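Local coordinates for protein putative immunoglobulin A1 protease (Bacteroides ovatus, PDB 3N6Z) that is of unproven activity but may act as a protease that cleaves immunoglobulin A1, built on a long parallel beta-helix, at residues K41-T45 against D46-Y50; I52-A55 against T56-R59; V140-A143 against R144-I147; V289-L293 against G294-N298. All coordinates share one frame; numbering follows the deposited sequence.

Four local contacts, three turns or loops and a helix N-cap, show how a parallel beta-helix is begun and how its chain rounds corners. They follow one another in series. Contacts 1 and 2 adjoin in sequence, with centres about 15 Å apart, and flank strand 50-52, which pairs in parallel with strand 71-75: one is the loop before it, the other leads into helix 55-58. Contact 3, its centre about 25 Å from that of contact 2, turns from strand 138-141 toward strand 147-148, which belongs to another sheet. Contact 4 joins strands 287-289 and 294-296, its centre about 40 Å from those of contacts 1 and 2 and across the chain's centre from them. Together they sample the solenoid from its start to its later turns.

Contact 1. Residues K41-T45 against D46-Y50; sequences KGNGT and DSKPY
Asp46 and Ser47 form the outer bend of a tight turn after Thr45, bringing Ser47 OG to 3.6 Å from Thr45 OG1. Placed between its backbone N and carbonyl carbon (chi1 63°), Thr45 OG1 accepts from Lys48 N at 3.2 Å, while the same N-H bonds weakly to Thr45 O, an arrangement resembling an ST motif. Thr45 OG1 also donates to an in-plane lone pair of Asn43 OD1 at 2.6 Å, and a water links it to Asn43 ND2. Lys48 O then turns back to the backbone N-H groups of 43-45. Asn43 N bonds to Lys48 O at 2.8 Å and Thr45 N to the same oxygen at 3.3 Å, from opposite faces of the carbonyl plane; Gly44 N adds a weak third bond. This loop opens strand 50-52, the first strand of the parallel beta-helix, and rests on strand 71-75 through Pro49. Past the proline, Pro49 O faces Gly42 CA in a CA-H...O contact at 3.4 Å. Tyr50 turns its ring back against the loop: Gly44 CA makes a CH-pi contact 3.7 Å from the ring centroid, Gly44 N lies over the ring's centre, and Asn43 C lies above the rim of that face. Phe39 stacks on the same tyrosine.

Contact 2. Residues I52-A55 against T56-R59; sequences IMNA and TQIR
Gln57 and Asn54 reach past each other at the start of helix 55-58: Asn54 OD1 takes the N-H of Gln57, and Gln57 OE1 takes the N-H of Met53. Followed outward, the glutamine begins with Gln57 CB packed against Asn54 O at 3.6 Å. With CG anti to the carbonyl carbon (chi1 -66°), the chain runs back toward the residues before the helix, and Gln57 CG passes 3.5 Å from Asn54 OD1. CD continues the extended chain until it stands near Met53 N. Gln57 OE1 finally accepts from Met53 N at 2.8 Å, with the donor tilted 32° from the amide plane. The selenomethionine at position 53 runs alongside in the same direction, Met53 CB lying 3.6 Å from Gln57 OE1.

Asn54 is the N-cap. Asn54 OD1 takes Gln57 N at 2.9 Å in a nearly straight bond, the donor lying almost along the C=O axis. Beyond the cap the first helical bonds are ordinary, Ile58 N to Asn54 O and Arg59 N to Ala55 O. Beside the turn, Ile52 CG2 meets Ile58 CB at 3.9 Å, the two side chains crossing obliquely, and Ile79 of strand 79-80 touches both. Farther on, the guanidinium of Arg59 forms a salt bridge with Asp86.

The two amide oxygens serve successive parts of the junction: one the helix end, where the N-H groups of the first turn would be expected to favour its partial negative charge, the other the N-H just before the N-cap, and the strand-to-helix junction is thus held by side chains as well as by backbone bonds.

Contact 3. Residues V140-A143 against R144-I147; sequences VSSA and RQGI. With SO4 (sulfate ion), chain B.
The guanidinium of Arg144 has Ala143 CB over one face, 3.9 Å above the plane and near its centre, while a sulfate oxygen and a water lie in plane at its edge. Arg144 NE gives O3 of the sulfate a nearly straight bond of 2.8 Å (N-H...O angle 169°). Arg144 NH2 reaches sulfate O2 at 3.1 Å and O3 only weakly; the anion probably came from the crystallisation liquor. On NH1, the edge water closes a bridge back to Ala143 O. The bend at chi2 (-65°) folds the arginine over the preceding alanine.

This turn takes the chain of the parallel beta-helix from strand 138-141, paired with strands 113-114 and 176-179, round a corner toward strand 147-148 in another sheet. At its heart is Ser142. Lying anti to its backbone N (chi1 173°), Ser142 OG accepts from both Arg144 N, at 3.0 Å, and Gln145 N, at 2.8 Å; the first of these bonds makes an ST turn. A water joins the same OG to Gln145 OE1, which also accepts from Tyr119 N. Toward the interior, Ile147 CD1 comes back against Ser142 CB at 4.0 Å, and the isoleucine also touches Pro120.

Contact 4. Residues V289-L293 against G294-N298; sequences VSASL and GSYEN
The 3-10 turn at 291-293 links two successive strands of the parallel beta-helix, 287-289 and 294-296, and its contact centres on Ala291 O, which receives both Gly294 N and the phenol of Tyr296. Before it, Leu293 N bonds to Ser290 O at 3.1 Å, giving the turn a first i+3 bond; Gly294 N to Ala291 O at 2.9 Å supplies the next and ends the 3-10 segment.

The two donors approach Ala291 O differently. Tyr296 OH lies in the carbonyl plane, on a lone pair of Ala291 O, 2.7 Å from it, with a C=O...O angle of 122°. Gly294 N stands well above that plane, 51° out of it, so the two bonds use different directions of approach. In turn, Ala291 O lies in the plane of the tyrosine ring, at its edge, 3.3 Å from Tyr296 CE2. Tyr296 reaches back because CG is placed anti to the carbonyl carbon, beside the backbone N (chi1 -53°). On the way the ring passes by Gly294, whose C lies 3.6 Å from the ring plane, toward the rim of one face. Ala291 CB lies 3.8 Å from Tyr296 OH, adding an apolar neighbour to this polar end.

Around the turn, Phe327 stacks with the Tyr296 ring, and the Ala291 backbone bonds to that of Thr325. Leu293 and Tyr296 both touch Ile257 of strand 254-257, while Tyr296 also rests on Ile265 of strand 263-266, the strand that pairs in parallel with 294-296 through the backbone of Ser295.

Contact 1. Residues K41-T45 against D46-Y50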
loop_
_atom_site.group_PDB
_atom_site.type_symbol
_atom_site.label_atom_id
_atom_site.label_comp_id
_atom_site.label_asym_id
_atom_site.label_seq_id
_atom_site.Cartn_x
_atom_site.Cartn_y
_atom_site.Cartn_z
ATOM N N LYS A 41 -0.620 27.735 -0.129
ATOM C CA LYS A 41 0.667 28.366 0.138
ATOM C C LYS A 41 1.766 27.354 -0.196
ATOM O O LYS A 41 1.474 26.183 -0.492
ATOM C CB LYS A 41 0.792 28.839 1.595
ATOM C CG LYS A 41 0.752 27.755 2.629
ATOM C CD LYS A 41 0.862 28.303 4.066
ATOM C CE LYS A 41 0.932 27.169 5.088
ATOM N NZ LYS A 41 1.070 27.604 6.525
ATOM N N GLY A 42 3.024 27.786 -0.104
ATOM C CA GLY A 42 4.191 26.935 -0.299
ATOM C C GLY A 42 4.804 27.009 -1.678
ATOM O O GLY A 42 4.255 27.618 -2.605
ATOM N N ASN A 43 6.008 26.445 -1.791
ATOM C CA ASN A 43 6.775 26.402 -3.046
ATOM C C ASN A 43 7.332 25.020 -3.351
ATOM O O ASN A 43 8.164 24.860 -4.243
ATOM C CB ASN A 43 7.873 27.480 -3.040
ATOM C CG ASN A 43 8.954 27.186 -2.050
ATOM O OD1 ASN A 43 8.924 26.141 -1.364
ATOM N ND2 ASN A 43 9.973 28.059 -1.985
ATOM N N GLY A 44 6.835 23.994 -2.647
ATOM C CA GLY A 44 7.255 22.622 -2.889
ATOM C C GLY A 44 8.583 22.219 -2.289
ATOM O O GLY A 44 9.134 21.180 -2.685
ATOM N N THR A 45 9.061 22.968 -1.303
ATOM C CA THR A 45 10.292 22.632 -0.603
ATOM C C THR A 45 10.002 22.076 0.799
ATOM O O THR A 45 8.883 22.177 1.303
ATOM C CB THR A 45 11.198 23.852 -0.497
ATOM O OG1 THR A 45 10.543 24.850 0.275
ATOM C CG2 THR A 45 11.577 24.382 -1.869
ATOM N N ASP A 46 11.025 21.537 1.454
ATOM C CA ASP A 46 10.870 20.974 2.785
ATOM C C ASP A 46 10.348 22.051 3.753
ATOM O O ASP A 46 9.447 21.786 4.560
ATOM C CB ASP A 46 12.225 20.441 3.298
ATOM C CG ASP A 46 12.143 19.931 4.710
ATOM O OD1 ASP A 46 11.290 19.083 5.009
ATOM O OD2 ASP A 46 12.874 20.457 5.556
ATOM N N SER A 47 10.870 23.268 3.660
ATOM C CA SER A 47 10.434 24.322 4.591
ATOM C C SER A 47 9.090 24.936 4.199
ATOM O O SER A 47 8.430 25.528 5.057
ATOM C CB SER A 47 11.499 25.422 4.707
ATOM O OG SER A 47 11.699 26.097 3.497
ATOM N N LYS A 48 8.717 24.869 2.910
ATOM C CA LYS A 48 7.460 25.454 2.407
ATOM C C LYS A 48 6.741 24.436 1.495
ATOM O O LYS A 48 6.679 24.611 0.281
ATOM C CB LYS A 48 7.714 26.769 1.679
ATOM C CG LYS A 48 8.510 27.800 2.484
ATOM C CD LYS A 48 8.674 29.129 1.735
ATOM C CE LYS A 48 7.611 30.094 2.096
ATOM N NZ LYS A 48 7.782 31.415 1.385
ATOM N N PRO A 49 6.220 23.348 2.086
ATOM C CA PRO A 49 5.528 22.367 1.227
ATOM C C PRO A 49 4.290 22.987 0.586
ATOM O O PRO A 49 3.674 23.882 1.154
ATOM C CB PRO A 49 5.142 21.249 2.210
ATOM C CG PRO A 49 5.148 21.939 3.555
ATOM C CD PRO A 49 6.237 22.925 3.497
ATOM N N TYR A 50 3.950 22.545 -0.618
ATOM C CA TYR A 50 2.684 22.945 -1.213
ATOM C C TYR A 50 1.533 22.418 -0.344
ATOM O O TYR A 50 1.404 21.211 -0.106
ATOM C CB TYR A 50 2.557 22.387 -2.609
ATOM C CG TYR A 50 3.437 23.034 -3.657
ATOM C CD1 TYR A 50 3.399 24.415 -3.901
ATOM C CD2 TYR A 50 4.284 22.261 -4.463
ATOM C CE1 TYR A 50 4.155 24.976 -4.915
ATOM C CE2 TYR A 50 5.048 22.831 -5.468
ATOM C CZ TYR A 50 4.986 24.177 -5.692
ATOM O OH TYR A 50 5.728 24.744 -6.693
HETATM O O HOH W 1 11.786 27.544 0.328
#

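Contact 2. Residues I52-A55 against T56-R59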
loop_
_atom_site.group_PDB
_atom_site.type_symbol
_atom_site.label_atom_id
_atom_site.label_comp_id
_atom_site.label_asym_id
_atom_site.label_seq_id
_atom_site.Cartn_x
_atom_site.Cartn_y
_atom_site.Cartn_z
ATOM N N ILE A 52 -2.320 21.749 0.565
ATOM C CA ILE A 52 -3.486 21.317 -0.186
ATOM C C ILE A 52 -4.716 21.355 0.725
ATOM O O ILE A 52 -4.751 20.678 1.763
ATOM C CB ILE A 52 -3.281 19.903 -0.717
ATOM C CG1 ILE A 52 -2.088 19.854 -1.690
ATOM C CG2 ILE A 52 -4.576 19.320 -1.352
ATOM C CD1 ILE A 52 -1.485 18.430 -1.821
HETATM N N MSE A 53 -5.722 22.133 0.321
HETATM C CA MSE A 53 -6.937 22.351 1.138
HETATM C C MSE A 53 -8.217 21.793 0.554
HETATM O O MSE A 53 -9.230 21.755 1.244
HETATM C CB MSE A 53 -7.124 23.853 1.387
HETATM C CG MSE A 53 -5.939 24.537 2.104
HETATM SE SE MSE A 53 -5.653 23.866 3.860
HETATM C CE MSE A 53 -7.245 24.513 4.734
ATOM N N ASN A 54 -8.204 21.405 -0.709
ATOM C CA ASN A 54 -9.391 20.876 -1.377
ATOM C C ASN A 54 -8.978 20.019 -2.568
ATOM O O ASN A 54 -7.783 19.925 -2.876
ATOM C CB ASN A 54 -10.342 22.021 -1.760
ATOM C CG ASN A 54 -9.752 22.977 -2.738
ATOM O OD1 ASN A 54 -9.108 22.574 -3.701
ATOM N ND2 ASN A 54 -10.017 24.256 -2.544
ATOM N N ALA A 55 -9.934 19.401 -3.238
ATOM C CA ALA A 55 -9.636 18.479 -4.337
ATOM C C ALA A 55 -9.166 19.172 -5.595
ATOM O O ALA A 55 -8.455 18.573 -6.402
ATOM C CB ALA A 55 -10.834 17.573 -4.639
ATOM N N THR A 56 -9.524 20.429 -5.775
ATOM C CA THR A 56 -9.036 21.142 -6.950
ATOM C C THR A 56 -7.520 21.338 -6.798
ATOM O O THR A 56 -6.741 21.130 -7.742
ATOM C CB THR A 56 -9.712 22.479 -7.099
ATOM O OG1 THR A 56 -11.124 22.292 -7.180
ATOM C CG2 THR A 56 -9.226 23.208 -8.361
ATOM N N GLN A 57 -7.098 21.691 -5.590
ATOM C CA GLN A 57 -5.672 21.800 -5.294
ATOM C C GLN A 57 -4.945 20.447 -5.412
ATOM O O GLN A 57 -3.808 20.387 -5.893
ATOM C CB GLN A 57 -5.446 22.486 -3.947
ATOM C CG GLN A 57 -5.888 23.952 -3.931
ATOM C CD GLN A 57 -5.710 24.641 -2.599
ATOM O OE1 GLN A 57 -5.263 24.056 -1.656
ATOM N NE2 GLN A 57 -6.125 25.893 -2.518
ATOM N N ILE A 58 -5.551 19.366 -4.949
ATOM C CA ILE A 58 -4.901 18.084 -5.085
ATOM C C ILE A 58 -4.697 17.715 -6.563
ATOM O O ILE A 58 -3.687 17.079 -6.923
ATOM C CB ILE A 58 -5.602 16.948 -4.261
ATOM C CG1 ILE A 58 -4.564 15.987 -3.673
ATOM C CG2 ILE A 58 -6.633 16.212 -5.061
ATOM C CD1 ILE A 58 -5.140 15.051 -2.611
ATOM N N ARG A 59 -5.600 18.165 -7.422
ATOM C CA ARG A 59 -5.466 17.968 -8.866
ATOM C C ARG A 59 -4.391 18.856 -9.499
ATOM O O ARG A 59 -4.013 18.617 -10.627
ATOM C CB ARG A 59 -6.818 18.138 -9.550
ATOM C CG ARG A 59 -7.773 17.001 -9.175
ATOM C CD ARG A 59 -9.226 17.316 -9.448
ATOM N NE ARG A 59 -9.416 17.544 -10.869
ATOM C CZ ARG A 59 -9.866 18.692 -11.395
ATOM N NH1 ARG A 59 -10.300 19.700 -10.624
ATOM N NH2 ARG A 59 -9.928 18.812 -12.707
#

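Contact 3. Residues V140-A143 against R144-I147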
loop_
_atom_site.group_PDB
_atom_site.type_symbol
_atom_site.label_atom_id
_atom_site.label_comp_id
_atom_site.label_asym_id
_atom_site.label_seq_id
_atom_site.Cartn_x
_atom_site.Cartn_y
_atom_site.Cartn_z
ATOM N N VAL A 140 -9.452 1.716 -7.100
ATOM C CA VAL A 140 -8.435 1.711 -8.163
ATOM C C VAL A 140 -8.536 0.389 -8.905
ATOM O O VAL A 140 -8.729 -0.679 -8.308
ATOM C CB VAL A 140 -6.969 1.970 -7.678
ATOM C CG1 VAL A 140 -6.887 3.351 -7.010
ATOM C CG2 VAL A 140 -6.462 0.835 -6.763
ATOM N N SER A 141 -8.385 0.447 -10.226
ATOM C CA SER A 141 -8.557 -0.737 -11.063
ATOM C C SER A 141 -7.627 -0.711 -12.267
ATOM O O SER A 141 -7.437 0.342 -12.865
ATOM C CB SER A 141 -10.014 -0.837 -11.528
ATOM O OG SER A 141 -10.227 -2.040 -12.233
ATOM N N SER A 142 -7.107 -1.882 -12.616
ATOM C CA SER A 142 -6.353 -2.078 -13.860
ATOM C C SER A 142 -6.592 -3.476 -14.371
ATOM O O SER A 142 -6.609 -4.411 -13.580
ATOM C CB SER A 142 -4.851 -1.883 -13.621
ATOM O OG SER A 142 -4.125 -2.237 -14.789
ATOM N N ALA A 143 -6.789 -3.611 -15.684
ATOM C CA ALA A 143 -6.864 -4.923 -16.362
ATOM C C ALA A 143 -5.514 -5.405 -16.838
ATOM O O ALA A 143 -5.416 -6.493 -17.380
ATOM C CB ALA A 143 -7.815 -4.845 -17.571
ATOM N N ARG A 144 -4.481 -4.601 -16.660
ATOM C CA ARG A 144 -3.162 -4.846 -17.266
ATOM C C ARG A 144 -1.949 -4.820 -16.342
ATOM O O ARG A 144 -0.915 -5.411 -16.668
ATOM C CB ARG A 144 -2.912 -3.800 -18.372
ATOM C CG ARG A 144 -4.072 -3.596 -19.325
ATOM C CD ARG A 144 -4.392 -4.820 -20.167
ATOM N NE ARG A 144 -5.608 -4.508 -20.930
ATOM C CZ ARG A 144 -6.553 -5.382 -21.285
ATOM N NH1 ARG A 144 -6.444 -6.689 -21.004
ATOM N NH2 ARG A 144 -7.622 -4.935 -21.947
ATOM N N GLN A 145 -2.048 -4.110 -15.212
ATOM C CA GLN A 145 -0.891 -3.827 -14.359
ATOM C C GLN A 145 -1.179 -4.145 -12.904
ATOM O O GLN A 145 -2.337 -4.198 -12.459
ATOM C CB GLN A 145 -0.442 -2.375 -14.477
ATOM C CG GLN A 145 0.011 -2.000 -15.877
ATOM C CD GLN A 145 0.406 -0.557 -15.962
ATOM O OE1 GLN A 145 -0.416 0.323 -15.721
ATOM N NE2 GLN A 145 1.668 -0.295 -16.269
ATOM N N GLY A 146 -0.090 -4.339 -12.175
ATOM C CA GLY A 146 -0.143 -4.564 -10.741
ATOM C C GLY A 146 -0.183 -3.257 -9.982
ATOM O O GLY A 146 0.660 -2.365 -10.208
ATOM N N ILE A 147 -1.151 -3.135 -9.084
ATOM C CA ILE A 147 -1.433 -1.852 -8.440
ATOM C C ILE A 147 -1.860 -2.005 -6.980
ATOM O O ILE A 147 -2.151 -3.087 -6.513
ATOM C CB ILE A 147 -2.479 -1.038 -9.209
ATOM C CG1 ILE A 147 -3.858 -1.735 -9.202
ATOM C CG2 ILE A 147 -2.015 -0.663 -10.620
ATOM C CD1 ILE A 147 -4.992 -0.889 -9.745
HETATM S S SO4 B . -6.829 -1.379 -23.078
HETATM O O1 SO4 B . -5.739 -1.195 -24.062
HETATM O O2 SO4 B . -7.778 -2.348 -23.654
HETATM O O3 SO4 B . -6.313 -1.905 -21.793
HETATM O O4 SO4 B . -7.484 -0.078 -22.876
HETATM O O HOH W 2 -3.142 -0.176 -16.046
HETATM O O HOH W 3 -4.080 -8.315 -19.500
#

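Contact 4. Residues V289-L293 against G294-N298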
loop_
_atom_site.group_PDB
_atom_site.type_symbol
_atom_site.label_atom_id
_atom_site.label_comp_id
_atom_site.label_asym_id
_atom_site.label_seq_id
_atom_site.Cartn_x
_atom_site.Cartn_y
_atom_site.Cartn_z
ATOM N N VAL A 289 3.570 -16.830 -1.915
ATOM C CA VAL A 289 4.484 -17.441 -2.883
ATOM C C VAL A 289 5.930 -17.167 -2.528
ATOM O O VAL A 289 6.299 -16.016 -2.233
ATOM C CB VAL A 289 4.287 -16.888 -4.334
ATOM C CG1 VAL A 289 5.130 -17.707 -5.362
ATOM C CG2 VAL A 289 2.820 -16.835 -4.724
ATOM N N SER A 290 6.765 -18.219 -2.618
ATOM C CA SER A 290 8.195 -18.156 -2.334
ATOM C C SER A 290 8.447 -17.572 -0.950
ATOM O O SER A 290 9.429 -16.870 -0.724
ATOM C CB SER A 290 8.941 -17.407 -3.435
ATOM O OG SER A 290 8.913 -18.186 -4.630
ATOM N N ALA A 291 7.588 -17.940 0.006
ATOM C CA ALA A 291 7.683 -17.400 1.358
ATOM C C ALA A 291 9.002 -17.734 2.041
ATOM O O ALA A 291 9.462 -16.982 2.905
ATOM C CB ALA A 291 6.530 -17.871 2.203
ATOM N N SER A 292 9.631 -18.865 1.669
ATOM C CA SER A 292 10.914 -19.267 2.276
ATOM C C SER A 292 12.056 -18.297 2.015
ATOM O O SER A 292 13.091 -18.350 2.688
ATOM C CB SER A 292 11.270 -20.673 1.808
ATOM O OG SER A 292 11.639 -20.653 0.443
ATOM N N LEU A 293 11.837 -17.366 1.083
ATOM C CA LEU A 293 12.835 -16.329 0.776
ATOM C C LEU A 293 12.767 -15.165 1.770
ATOM O O LEU A 293 13.661 -14.307 1.803
ATOM C CB LEU A 293 12.663 -15.803 -0.645
ATOM C CG LEU A 293 12.844 -16.851 -1.749
ATOM C CD1 LEU A 293 12.678 -16.184 -3.090
ATOM C CD2 LEU A 293 14.220 -17.587 -1.649
ATOM N N GLY A 294 11.715 -15.134 2.586
ATOM C CA GLY A 294 11.549 -14.103 3.589
ATOM C C GLY A 294 12.042 -14.470 4.979
ATOM O O GLY A 294 12.218 -15.649 5.310
ATOM N N SER A 295 12.232 -13.421 5.776
ATOM C CA SER A 295 12.626 -13.508 7.168
ATOM C C SER A 295 11.512 -12.891 8.020
ATOM O O SER A 295 11.090 -11.757 7.774
ATOM C CB SER A 295 13.940 -12.781 7.422
ATOM O OG SER A 295 14.989 -13.336 6.668
ATOM N N TYR A 296 11.058 -13.627 9.014
ATOM C CA TYR A 296 9.851 -13.253 9.726
ATOM C C TYR A 296 10.052 -13.207 11.216
ATOM O O TYR A 296 10.788 -14.035 11.793
ATOM C CB TYR A 296 8.736 -14.256 9.406
ATOM C CG TYR A 296 8.525 -14.426 7.903
ATOM C CD1 TYR A 296 8.058 -13.383 7.126
ATOM C CD2 TYR A 296 8.900 -15.579 7.250
ATOM C CE1 TYR A 296 7.904 -13.510 5.761
ATOM C CE2 TYR A 296 8.743 -15.721 5.877
ATOM C CZ TYR A 296 8.249 -14.677 5.128
ATOM O OH TYR A 296 8.113 -14.778 3.770
ATOM N N GLU A 297 9.344 -12.275 11.859
ATOM C CA GLU A 297 9.333 -12.194 13.316
ATOM C C GLU A 297 7.956 -11.688 13.728
ATOM O O GLU A 297 7.492 -10.697 13.174
ATOM C CB GLU A 297 10.424 -11.236 13.785
ATOM C CG GLU A 297 10.502 -11.061 15.284
ATOM C CD GLU A 297 11.604 -10.130 15.770
ATOM O OE1 GLU A 297 12.239 -9.428 14.950
ATOM O OE2 GLU A 297 11.800 -10.105 17.008
ATOM N N ASN A 298 7.342 -12.311 14.733
ATOM C CA ASN A 298 6.105 -11.807 15.320
ATOM C C ASN A 298 5.026 -11.531 14.258
ATOM O O ASN A 298 4.545 -10.385 14.122
ATOM C CB ASN A 298 6.355 -10.541 16.156
ATOM C CG ASN A 298 7.338 -10.734 17.311
ATOM O OD1 ASN A 298 7.940 -9.735 17.785
ATOM N ND2 ASN A 298 7.489 -11.938 17.773
HETATM O O HOH W 4 14.690 -16.959 4.750
HETATM O O HOH W 5 15.113 -12.959 3.892
#